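Local coordinates for HD domain-containing protein (Aquifex aeolicus, PDB 2HEK) that binds GDP at sites remote from its zinc centre and probably acts as a dGTPase, at residues L39-V43 / I277-K281; F222-I228 / I349-Y355; R227-I231 / R312-V316. All blocks are in the same frame, centred on the assembly; numbering follows the deposited sequence.

Overall arrangement
Three contacts gather on one side of the chain's centre around helix 224-240. Contact 2 sets the start of that helix against strand 349-356, and contact 3 sets its next turn against strand 311-318; the two strands are neighbours in one antiparallel sheet, the contacts share R227 and I228, and their centres lie about 6 Å apart. Contact 1, where the 39-43 loop meets the end of helix 271-278, has its centre about 15 Å from that of contact 2 and 14 Å from that of contact 3. V43 and L42 touch V225 and L229 of the helix, so the GDP pocket is joined through it to the sheet. Along the chain the order is 39-43, 222-231, 277-281, 312-316, 349-355.

Contact 1: L39-V43 / I277-K281; sequences LAYLV and IFQRK. With GDP (guanosine-5'-diphosphate), chain G.
The guanine of GDP covers one face of the R280 guanidinium, with C4 of GDP 3.1 Å above the plane and offset toward the rim, while L42 O and GDP O5' sit at its edge. NH1 and NH2 grip L42 O end-on, each at 2.7 Å from that oxygen, and both come from the same face of the carbonyl plane, tilted from it. NH2 also gives a nearly straight bond to GDP O5' (3.0 Å, 172°), and NE a weak one to GDP O2A. A bend at chi2 (86°) carries the chain under the guanine toward L42 O. The F278 ring has I277 CG2 over its centre and Y41 OH at its edge, 3.5 Å from CE2; that hydroxyl bonds to Y33 of the second subunit. This is a nucleotide pocket at a subunit interface, away from the zinc site of the HD domain, and D24 and R32 of the second subunit also bind this GDP. Replacing R280 by an alanine would probably leave L42 O without its two donors and the guanine without the flat group against its face. Beside the pocket, L39 CD1 packs on I277 CG2 at 3.7 Å, and L42 CD1 lies 3.3 Å from I277 O.

Contact 2: F222-I228 / I349-Y355; sequences FHKVVRI and IKLYRIY
Y355 reaches from the strand up to the first turn of helix 224-240, and I228 meets it almost all the way. Its CB starts 3.8 Å from I228 CD1, and the same methyl lies beside CG and CD1. Farther along, I228 CB stands over the ring face, 3.7 Å from the centroid and 18° off the normal, a CH-pi contact with its nearest approach at CE2. With CG1 anti to the backbone N (chi1 -171°), the isoleucine runs its CG1-CD1 arm back over the ring toward CB, and the isoleucine and the tyrosine lie head to tail alongside one another. At the tip, Y355 OH gives its proton to K224 O at 2.6 Å, in the carbonyl plane and on a lone pair. That oxygen also takes the helical bond from I228 N, so two donors hold it.

The helix begins here: H223 is its N-cap, accepting from V225 N through ND1, and its first turn, 224-228, crosses 349-355 at -63°, on the middle strand of a three-stranded antiparallel sheet. V225, on the same turn, lines the GDP pocket.

R353, two residues back on the same side of the strand, serves the carbonyl just before the cap. NH1 and NH2 both point end-on at F222 O, 2.8 Å from NH1 and 3.0 Å from NH2, with the oxygen in the guanidinium plane. K224 CB lies over the centre of one guanidinium face, L351 CD1 toward the rim of the other; these contacts, with NE bonded to S288, probably keep the group from turning.

Beyond it the contact turns apolar: the F222 ring presents its edge to I349 CG2, which lies 3.8 Å from CD1, and F222 CB meets L351 CD1 at 4.1 Å.

Contact 3: R227-I231 / R312-V316; sequences RILSI and RFDEV
R227 and D314 form a two-pronged salt bridge, side-on from the arginine: NE reaches OD2 at 3.0 Å and NH2 reaches OD1 at 3.1 Å, one nitrogen to each oxygen. The grip is not flat. The guanidinium and carboxylate planes are turned 52° apart; NE meets OD2 on the syn side, somewhat out of the carboxylate plane, whereas NH2 comes to OD1 from above that plane, with the straighter N-H (162°). Bends at chi2 and chi3 curl the arginine, which brings its CB, CG and CD close to OD2 as well. Each oxygen of the buried aspartate thus has a donor, and the opposite charge would probably help keep the acid ionised.

R312 turns its polar end elsewhere: NE pairs with E235 and NH1 with the carbonyl of E309. Its aliphatic part stays in the contact, CD lying 4.0 Å from I231 CG2 and CB 4.1 Å from I228 CD1. I231 CD1 packs on D314 CB, the carbon that carries the carboxylate.

The 227-231 turn of helix 224-240 runs at 120° to 312-316, part of strand 311-318, an outer strand of the three-stranded sheet; F313 points away from the 227-231 turn and packs against helix 292-305, which covers the other face of that sheet.

Contact 1: L39-V43 / I277-K281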
loop_
_atom_site.group_PDB
_atom_site.type_symbol
_atom_site.label_atom_id
_atom_site.label_comp_id
_atom_site.label_asym_id
_atom_site.label_seq_id
_atom_site.Cartn_x
_atom_site.Cartn_y
_atom_site.Cartn_z
ATOM N N LEU A 39 16.045 -8.891 -20.900
ATOM C CA LEU A 39 17.273 -8.684 -20.118
ATOM C C LEU A 39 17.185 -7.546 -19.123
ATOM O O LEU A 39 18.182 -7.224 -18.513
ATOM C CB LEU A 39 18.480 -8.395 -21.057
ATOM C CG LEU A 39 18.873 -9.534 -21.998
ATOM C CD1 LEU A 39 19.878 -9.040 -23.040
ATOM C CD2 LEU A 39 19.444 -10.720 -21.222
ATOM N N ALA A 40 16.017 -6.922 -18.950
ATOM C CA ALA A 40 15.932 -5.815 -18.022
ATOM C C ALA A 40 16.372 -6.211 -16.603
ATOM O O ALA A 40 16.759 -5.348 -15.826
ATOM C CB ALA A 40 14.498 -5.242 -17.983
ATOM N N TYR A 41 16.330 -7.499 -16.257
ATOM C CA TYR A 41 16.666 -7.906 -14.875
ATOM C C TYR A 41 18.152 -7.663 -14.598
ATOM O O TYR A 41 18.583 -7.649 -13.438
ATOM C CB TYR A 41 16.307 -9.376 -14.621
ATOM C CG TYR A 41 17.204 -10.340 -15.386
ATOM C CD1 TYR A 41 18.278 -10.955 -14.766
ATOM C CD2 TYR A 41 16.993 -10.615 -16.726
ATOM C CE1 TYR A 41 19.115 -11.834 -15.455
ATOM C CE2 TYR A 41 17.824 -11.480 -17.424
ATOM C CZ TYR A 41 18.887 -12.074 -16.783
ATOM O OH TYR A 41 19.713 -12.947 -17.456
ATOM N N LEU A 42 18.926 -7.430 -15.664
ATOM C CA LEU A 42 20.350 -7.113 -15.496
ATOM C C LEU A 42 20.542 -5.675 -14.993
ATOM O O LEU A 42 21.649 -5.290 -14.603
ATOM C CB LEU A 42 21.109 -7.307 -16.816
ATOM C CG LEU A 42 21.233 -8.770 -17.265
ATOM C CD1 LEU A 42 21.969 -8.818 -18.638
ATOM C CD2 LEU A 42 21.975 -9.647 -16.222
ATOM N N VAL A 43 19.471 -4.889 -15.004
ATOM C CA VAL A 43 19.495 -3.507 -14.513
ATOM C C VAL A 43 18.517 -3.351 -13.314
ATOM O O VAL A 43 18.852 -2.714 -12.297
ATOM C CB VAL A 43 19.062 -2.521 -15.644
ATOM C CG1 VAL A 43 18.989 -1.069 -15.135
ATOM C CG2 VAL A 43 19.999 -2.606 -16.831
ATOM N N ILE A 277 26.909 -8.785 -22.928
ATOM C CA ILE A 277 25.582 -8.956 -22.335
ATOM C C ILE A 277 25.658 -9.420 -20.878
ATOM O O ILE A 277 24.955 -8.882 -20.037
ATOM C CB ILE A 277 24.728 -9.942 -23.112
ATOM C CG1 ILE A 277 24.474 -9.434 -24.538
ATOM C CG2 ILE A 277 23.368 -10.165 -22.365
ATOM C CD1 ILE A 277 23.965 -10.503 -25.490
ATOM N N PHE A 278 26.516 -10.407 -20.598
ATOM C CA PHE A 278 26.503 -11.077 -19.294
ATOM C C PHE A 278 27.687 -10.802 -18.371
ATOM O O PHE A 278 27.614 -11.103 -17.174
ATOM C CB PHE A 278 26.313 -12.580 -19.489
ATOM C CG PHE A 278 24.931 -12.953 -19.920
ATOM C CD1 PHE A 278 24.721 -13.598 -21.124
ATOM C CD2 PHE A 278 23.819 -12.625 -19.123
ATOM C CE1 PHE A 278 23.444 -13.948 -21.528
ATOM C CE2 PHE A 278 22.548 -12.949 -19.519
ATOM C CZ PHE A 278 22.351 -13.623 -20.728
ATOM N N GLN A 279 28.757 -10.210 -18.891
ATOM C CA GLN A 279 29.920 -9.891 -18.056
ATOM C C GLN A 279 30.129 -8.404 -17.823
ATOM O O GLN A 279 31.247 -7.948 -17.625
ATOM C CB GLN A 279 31.198 -10.413 -18.698
ATOM C CG GLN A 279 31.376 -11.929 -18.638
ATOM C CD GLN A 279 32.792 -12.358 -18.983
ATOM O OE1 GLN A 279 33.658 -11.516 -19.252
ATOM N NE2 GLN A 279 33.251 -13.592 -19.032
ATOM N N ARG A 280 29.067 -7.618 -17.897
ATOM C CA ARG A 280 29.073 -6.158 -17.675
ATOM C C ARG A 280 30.072 -5.386 -18.539
ATOM O O ARG A 280 30.618 -4.385 -18.105
ATOM C CB ARG A 280 29.297 -5.873 -16.185
ATOM C CG ARG A 280 28.323 -4.833 -15.586
ATOM C CD ARG A 280 27.000 -5.410 -15.092
ATOM N NE ARG A 280 25.965 -4.394 -14.923
ATOM C CZ ARG A 280 24.663 -4.627 -15.046
ATOM N NH1 ARG A 280 24.233 -5.845 -15.338
ATOM N NH2 ARG A 280 23.795 -3.641 -14.874
ATOM N N LYS A 281 30.252 -5.831 -19.777
ATOM C CA LYS A 281 31.161 -5.187 -20.730
ATOM C C LYS A 281 30.360 -4.541 -21.875
ATOM O O LYS A 281 30.884 -4.385 -22.974
ATOM C CB LYS A 281 32.183 -6.190 -21.275
ATOM C CG LYS A 281 33.101 -6.806 -20.233
ATOM C CD LYS A 281 34.220 -7.606 -20.885
ATOM C CE LYS A 281 35.063 -8.358 -19.869
ATOM N NZ LYS A 281 35.556 -9.654 -20.413
HETATM P PB GDP G . 26.715 2.150 -15.683
HETATM O O1B GDP G . 25.669 3.193 -16.060
HETATM O O2B GDP G . 28.002 2.355 -16.474
HETATM O O3B GDP G . 27.034 2.257 -14.193
HETATM O O3A GDP G . 26.163 0.673 -16.050
HETATM P PA GDP G . 26.235 -0.624 -15.096
HETATM O O1A GDP G . 27.245 -0.531 -13.983
HETATM O O2A GDP G . 26.512 -1.842 -15.938
HETATM O "O5'" GDP G . 24.751 -0.804 -14.471
HETATM C "C5'" GDP G . 23.802 0.241 -14.310
HETATM C "C4'" GDP G . 22.717 -0.128 -13.289
HETATM O "O4'" GDP G . 22.449 -1.539 -13.169
HETATM C "C3'" GDP G . 23.063 0.344 -11.902
HETATM O "O3'" GDP G . 21.861 1.036 -11.454
HETATM C "C2'" GDP G . 23.144 -0.933 -11.122
HETATM O "O2'" GDP G . 22.652 -0.628 -9.839
HETATM C "C1'" GDP G . 22.190 -1.873 -11.811
HETATM N N9 GDP G . 22.571 -3.298 -11.698
HETATM C C8 GDP G . 21.729 -4.341 -11.613
HETATM N N7 GDP G . 22.397 -5.512 -11.583
HETATM C C5 GDP G . 23.705 -5.213 -11.644
HETATM C C6 GDP G . 24.963 -5.981 -11.631
HETATM O O6 GDP G . 24.887 -7.200 -11.571
HETATM N N1 GDP G . 26.140 -5.340 -11.754
HETATM C C2 GDP G . 26.210 -3.994 -11.838
HETATM N N2 GDP G . 27.453 -3.414 -11.937
HETATM N N3 GDP G . 25.075 -3.219 -11.844
HETATM C C4 GDP G . 23.834 -3.768 -11.748
#

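Contact 2: F222-I228 / I349-Y355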
loop_
_atom_site.group_PDB
_atom_site.type_symbol
_atom_site.label_atom_id
_atom_site.label_comp_id
_atom_site.label_asym_id
_atom_site.label_seq_id
_atom_site.Cartn_x
_atom_site.Cartn_y
_atom_site.Cartn_z
ATOM N N PHE A 222 13.044 2.812 -21.573
ATOM C CA PHE A 222 14.063 3.614 -22.288
ATOM C C PHE A 222 15.308 3.830 -21.452
ATOM O O PHE A 222 16.111 4.712 -21.756
ATOM C CB PHE A 222 13.486 4.959 -22.756
ATOM C CG PHE A 222 12.446 4.825 -23.816
ATOM C CD1 PHE A 222 11.554 5.883 -24.061
ATOM C CD2 PHE A 222 12.312 3.637 -24.553
ATOM C CE1 PHE A 222 10.558 5.776 -25.071
ATOM C CE2 PHE A 222 11.323 3.505 -25.565
ATOM C CZ PHE A 222 10.445 4.597 -25.826
ATOM N N HIS A 223 15.478 3.031 -20.393
ATOM C CA HIS A 223 16.647 3.159 -19.536
ATOM C C HIS A 223 17.872 2.926 -20.457
ATOM O O HIS A 223 17.881 2.011 -21.265
ATOM C CB HIS A 223 16.597 2.105 -18.412
ATOM C CG HIS A 223 17.670 2.253 -17.391
ATOM N ND1 HIS A 223 18.977 1.887 -17.633
ATOM C CD2 HIS A 223 17.632 2.707 -16.108
ATOM C CE1 HIS A 223 19.698 2.107 -16.549
ATOM N NE2 HIS A 223 18.901 2.574 -15.599
ATOM N N LYS A 224 18.895 3.754 -20.316
ATOM C CA LYS A 224 19.983 3.758 -21.299
ATOM C C LYS A 224 20.707 2.414 -21.324
ATOM O O LYS A 224 21.118 1.963 -22.385
ATOM C CB LYS A 224 20.959 4.883 -20.999
ATOM C CG LYS A 224 21.712 4.736 -19.705
ATOM C CD LYS A 224 22.313 6.082 -19.249
ATOM C CE LYS A 224 23.343 5.837 -18.160
ATOM N NZ LYS A 224 23.749 7.106 -17.486
ATOM N N VAL A 225 20.851 1.775 -20.151
ATOM C CA VAL A 225 21.504 0.457 -20.075
ATOM C C VAL A 225 20.585 -0.647 -20.571
ATOM O O VAL A 225 21.049 -1.526 -21.278
ATOM C CB VAL A 225 22.062 0.138 -18.654
ATOM C CG1 VAL A 225 22.797 -1.207 -18.618
ATOM C CG2 VAL A 225 22.950 1.267 -18.187
ATOM N N VAL A 226 19.288 -0.596 -20.220
ATOM C CA VAL A 226 18.315 -1.529 -20.782
ATOM C C VAL A 226 18.398 -1.509 -22.334
ATOM O O VAL A 226 18.419 -2.563 -22.974
ATOM C CB VAL A 226 16.866 -1.220 -20.301
ATOM C CG1 VAL A 226 15.850 -2.034 -21.107
ATOM C CG2 VAL A 226 16.737 -1.527 -18.774
ATOM N N ARG A 227 18.484 -0.307 -22.916
ATOM C CA ARG A 227 18.515 -0.179 -24.376
ATOM C C ARG A 227 19.800 -0.773 -24.992
ATOM O O ARG A 227 19.709 -1.540 -25.964
ATOM C CB ARG A 227 18.291 1.269 -24.817
ATOM C CG ARG A 227 16.820 1.809 -24.588
ATOM C CD ARG A 227 15.750 1.130 -25.475
ATOM N NE ARG A 227 16.144 1.111 -26.881
ATOM C CZ ARG A 227 16.254 0.012 -27.642
ATOM N NH1 ARG A 227 15.948 -1.198 -27.170
ATOM N NH2 ARG A 227 16.659 0.120 -28.910
ATOM N N ILE A 228 20.960 -0.493 -24.408
ATOM C CA ILE A 228 22.241 -1.048 -24.973
ATOM C C ILE A 228 22.338 -2.583 -24.851
ATOM O O ILE A 228 22.804 -3.281 -25.775
ATOM C CB ILE A 228 23.542 -0.302 -24.466
ATOM C CG1 ILE A 228 24.808 -0.755 -25.235
ATOM C CG2 ILE A 228 23.767 -0.436 -22.946
ATOM C CD1 ILE A 228 24.771 -0.407 -26.754
ATOM N N ILE A 349 8.284 11.766 -25.677
ATOM C CA ILE A 349 9.612 11.490 -25.156
ATOM C C ILE A 349 10.556 11.428 -26.357
ATOM O O ILE A 349 10.297 10.697 -27.308
ATOM C CB ILE A 349 9.617 10.139 -24.364
ATOM C CG1 ILE A 349 8.704 10.243 -23.129
ATOM C CG2 ILE A 349 11.072 9.672 -24.022
ATOM C CD1 ILE A 349 8.169 8.842 -22.614
ATOM N N LYS A 350 11.656 12.163 -26.302
ATOM C CA LYS A 350 12.669 12.131 -27.385
ATOM C C LYS A 350 14.020 11.969 -26.753
ATOM O O LYS A 350 14.462 12.854 -26.032
ATOM C CB LYS A 350 12.648 13.450 -28.172
ATOM C CG LYS A 350 11.456 13.609 -29.110
ATOM C CD LYS A 350 11.281 15.073 -29.555
ATOM C CE LYS A 350 12.194 15.448 -30.717
ATOM N NZ LYS A 350 11.709 14.839 -32.006
ATOM N N LEU A 351 14.696 10.848 -27.007
ATOM C CA LEU A 351 15.993 10.622 -26.401
ATOM C C LEU A 351 16.938 10.085 -27.445
ATOM O O LEU A 351 16.563 9.196 -28.233
ATOM C CB LEU A 351 15.892 9.620 -25.223
ATOM C CG LEU A 351 15.171 10.062 -23.931
ATOM C CD1 LEU A 351 14.665 8.828 -23.157
ATOM C CD2 LEU A 351 16.076 10.893 -23.036
ATOM N N TYR A 352 18.167 10.593 -27.438
ATOM C CA TYR A 352 19.169 10.133 -28.411
ATOM C C TYR A 352 20.368 9.709 -27.633
ATOM O O TYR A 352 20.839 10.432 -26.781
ATOM C CB TYR A 352 19.526 11.264 -29.414
ATOM C CG TYR A 352 18.276 11.903 -29.935
ATOM C CD1 TYR A 352 17.790 13.069 -29.360
ATOM C CD2 TYR A 352 17.536 11.285 -30.933
ATOM C CE1 TYR A 352 16.609 13.636 -29.812
ATOM C CE2 TYR A 352 16.348 11.817 -31.356
ATOM C CZ TYR A 352 15.914 13.009 -30.802
ATOM O OH TYR A 352 14.733 13.543 -31.226
ATOM N N ARG A 353 20.842 8.502 -27.889
ATOM C CA ARG A 353 21.952 7.988 -27.113
ATOM C C ARG A 353 23.101 7.600 -28.017
ATOM O O ARG A 353 22.881 7.075 -29.102
ATOM C CB ARG A 353 21.531 6.765 -26.258
ATOM C CG ARG A 353 21.011 7.167 -24.868
ATOM C CD ARG A 353 19.605 7.703 -24.922
ATOM N NE ARG A 353 19.075 7.847 -23.552
ATOM C CZ ARG A 353 18.254 6.973 -22.959
ATOM N NH1 ARG A 353 17.819 5.887 -23.617
ATOM N NH2 ARG A 353 17.842 7.212 -21.704
ATOM N N ILE A 354 24.313 7.824 -27.542
ATOM C CA ILE A 354 25.504 7.274 -28.232
ATOM C C ILE A 354 26.263 6.424 -27.231
ATOM O O ILE A 354 26.533 6.850 -26.108
ATOM C CB ILE A 354 26.450 8.377 -28.815
ATOM C CG1 ILE A 354 25.699 9.262 -29.813
ATOM C CG2 ILE A 354 27.666 7.744 -29.528
ATOM C CD1 ILE A 354 26.503 10.504 -30.287
ATOM N N TYR A 355 26.593 5.218 -27.645
ATOM C CA TYR A 355 27.311 4.283 -26.794
ATOM C C TYR A 355 28.641 3.937 -27.458
ATOM O O TYR A 355 28.684 3.780 -28.680
ATOM C CB TYR A 355 26.514 2.979 -26.718
ATOM C CG TYR A 355 25.124 3.122 -26.109
ATOM C CD1 TYR A 355 24.010 3.230 -26.919
ATOM C CD2 TYR A 355 24.942 3.129 -24.712
ATOM C CE1 TYR A 355 22.701 3.334 -26.373
ATOM C CE2 TYR A 355 23.645 3.223 -24.155
ATOM C CZ TYR A 355 22.541 3.336 -25.000
ATOM O OH TYR A 355 21.256 3.439 -24.498
#

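Contact 3: R227-I231 / R312-V316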
loop_
_atom_site.group_PDB
_atom_site.type_symbol
_atom_site.label_atom_id
_atom_site.label_comp_id
_atom_site.label_asym_id
_atom_site.label_seq_id
_atom_site.Cartn_x
_atom_site.Cartn_y
_atom_site.Cartn_z
ATOM N N ARG A 227 18.484 -0.307 -22.916
ATOM C CA ARG A 227 18.515 -0.179 -24.376
ATOM C C ARG A 227 19.800 -0.773 -24.992
ATOM O O ARG A 227 19.709 -1.540 -25.964
ATOM C CB ARG A 227 18.291 1.269 -24.817
ATOM C CG ARG A 227 16.820 1.809 -24.588
ATOM C CD ARG A 227 15.750 1.130 -25.475
ATOM N NE ARG A 227 16.144 1.111 -26.881
ATOM C CZ ARG A 227 16.254 0.012 -27.642
ATOM N NH1 ARG A 227 15.948 -1.198 -27.170
ATOM N NH2 ARG A 227 16.659 0.120 -28.910
ATOM N N ILE A 228 20.960 -0.493 -24.408
ATOM C CA ILE A 228 22.241 -1.048 -24.973
ATOM C C ILE A 228 22.338 -2.583 -24.851
ATOM O O ILE A 228 22.804 -3.281 -25.775
ATOM C CB ILE A 228 23.542 -0.302 -24.466
ATOM C CG1 ILE A 228 24.808 -0.755 -25.235
ATOM C CG2 ILE A 228 23.767 -0.436 -22.946
ATOM C CD1 ILE A 228 24.771 -0.407 -26.754
ATOM N N LEU A 229 21.871 -3.122 -23.727
ATOM C CA LEU A 229 21.774 -4.571 -23.602
ATOM C C LEU A 229 20.923 -5.195 -24.711
ATOM O O LEU A 229 21.285 -6.216 -25.282
ATOM C CB LEU A 229 21.226 -4.957 -22.209
ATOM C CG LEU A 229 22.177 -4.605 -21.042
ATOM C CD1 LEU A 229 21.480 -4.761 -19.655
ATOM C CD2 LEU A 229 23.453 -5.466 -21.111
ATOM N N SER A 230 19.786 -4.583 -25.019
ATOM C CA SER A 230 18.898 -5.068 -26.076
ATOM C C SER A 230 19.558 -4.954 -27.457
ATOM O O SER A 230 19.403 -5.846 -28.294
ATOM C CB SER A 230 17.575 -4.297 -26.054
ATOM O OG SER A 230 16.700 -4.792 -27.056
ATOM N N ILE A 231 20.290 -3.860 -27.676
ATOM C CA ILE A 231 21.099 -3.682 -28.898
ATOM C C ILE A 231 22.096 -4.845 -29.058
ATOM O O ILE A 231 22.092 -5.495 -30.091
ATOM C CB ILE A 231 21.762 -2.295 -28.941
ATOM C CG1 ILE A 231 20.696 -1.200 -29.145
ATOM C CG2 ILE A 231 22.817 -2.180 -30.047
ATOM C CD1 ILE A 231 21.238 0.173 -28.880
ATOM N N ARG A 312 27.611 2.510 -31.001
ATOM C CA ARG A 312 26.212 2.245 -31.319
ATOM C C ARG A 312 25.377 3.497 -31.079
ATOM O O ARG A 312 25.700 4.289 -30.216
ATOM C CB ARG A 312 25.683 1.056 -30.502
ATOM C CG ARG A 312 26.389 -0.263 -30.833
ATOM C CD ARG A 312 25.940 -0.795 -32.198
ATOM N NE ARG A 312 26.464 -2.128 -32.478
ATOM C CZ ARG A 312 27.751 -2.409 -32.691
ATOM N NH1 ARG A 312 28.672 -1.451 -32.628
ATOM N NH2 ARG A 312 28.117 -3.664 -32.952
ATOM N N PHE A 313 24.334 3.675 -31.881
ATOM C CA PHE A 313 23.450 4.832 -31.773
ATOM C C PHE A 313 22.045 4.330 -31.456
ATOM O O PHE A 313 21.666 3.222 -31.842
ATOM C CB PHE A 313 23.494 5.675 -33.064
ATOM C CG PHE A 313 24.881 6.070 -33.454
ATOM C CD1 PHE A 313 25.574 5.359 -34.431
ATOM C CD2 PHE A 313 25.522 7.110 -32.798
ATOM C CE1 PHE A 313 26.882 5.699 -34.773
ATOM C CE2 PHE A 313 26.841 7.459 -33.120
ATOM C CZ PHE A 313 27.522 6.757 -34.107
ATOM N N ASP A 314 21.276 5.128 -30.732
ATOM C CA ASP A 314 19.912 4.729 -30.444
ATOM C C ASP A 314 19.061 5.976 -30.430
ATOM O O ASP A 314 19.418 6.950 -29.779
ATOM C CB ASP A 314 19.837 3.992 -29.095
ATOM C CG ASP A 314 18.502 3.277 -28.891
ATOM O OD1 ASP A 314 17.938 2.761 -29.875
ATOM O OD2 ASP A 314 18.000 3.237 -27.749
ATOM N N GLU A 315 17.957 5.947 -31.175
ATOM C CA GLU A 315 17.011 7.062 -31.200
ATOM C C GLU A 315 15.669 6.574 -30.697
ATOM O O GLU A 315 15.088 5.640 -31.247
ATOM C CB GLU A 315 16.871 7.642 -32.618
ATOM C CG GLU A 315 18.203 8.178 -33.194
ATOM C CD GLU A 315 18.082 8.815 -34.595
ATOM O OE1 GLU A 315 16.960 9.130 -35.043
ATOM O OE2 GLU A 315 19.130 9.024 -35.243
ATOM N N VAL A 316 15.201 7.196 -29.623
ATOM C CA VAL A 316 13.876 6.895 -29.058
ATOM C C VAL A 316 12.956 8.119 -29.158
ATOM O O VAL A 316 13.269 9.189 -28.635
ATOM C CB VAL A 316 14.005 6.486 -27.598
ATOM C CG1 VAL A 316 12.663 6.500 -26.968
ATOM C CG2 VAL A 316 14.645 5.125 -27.490
#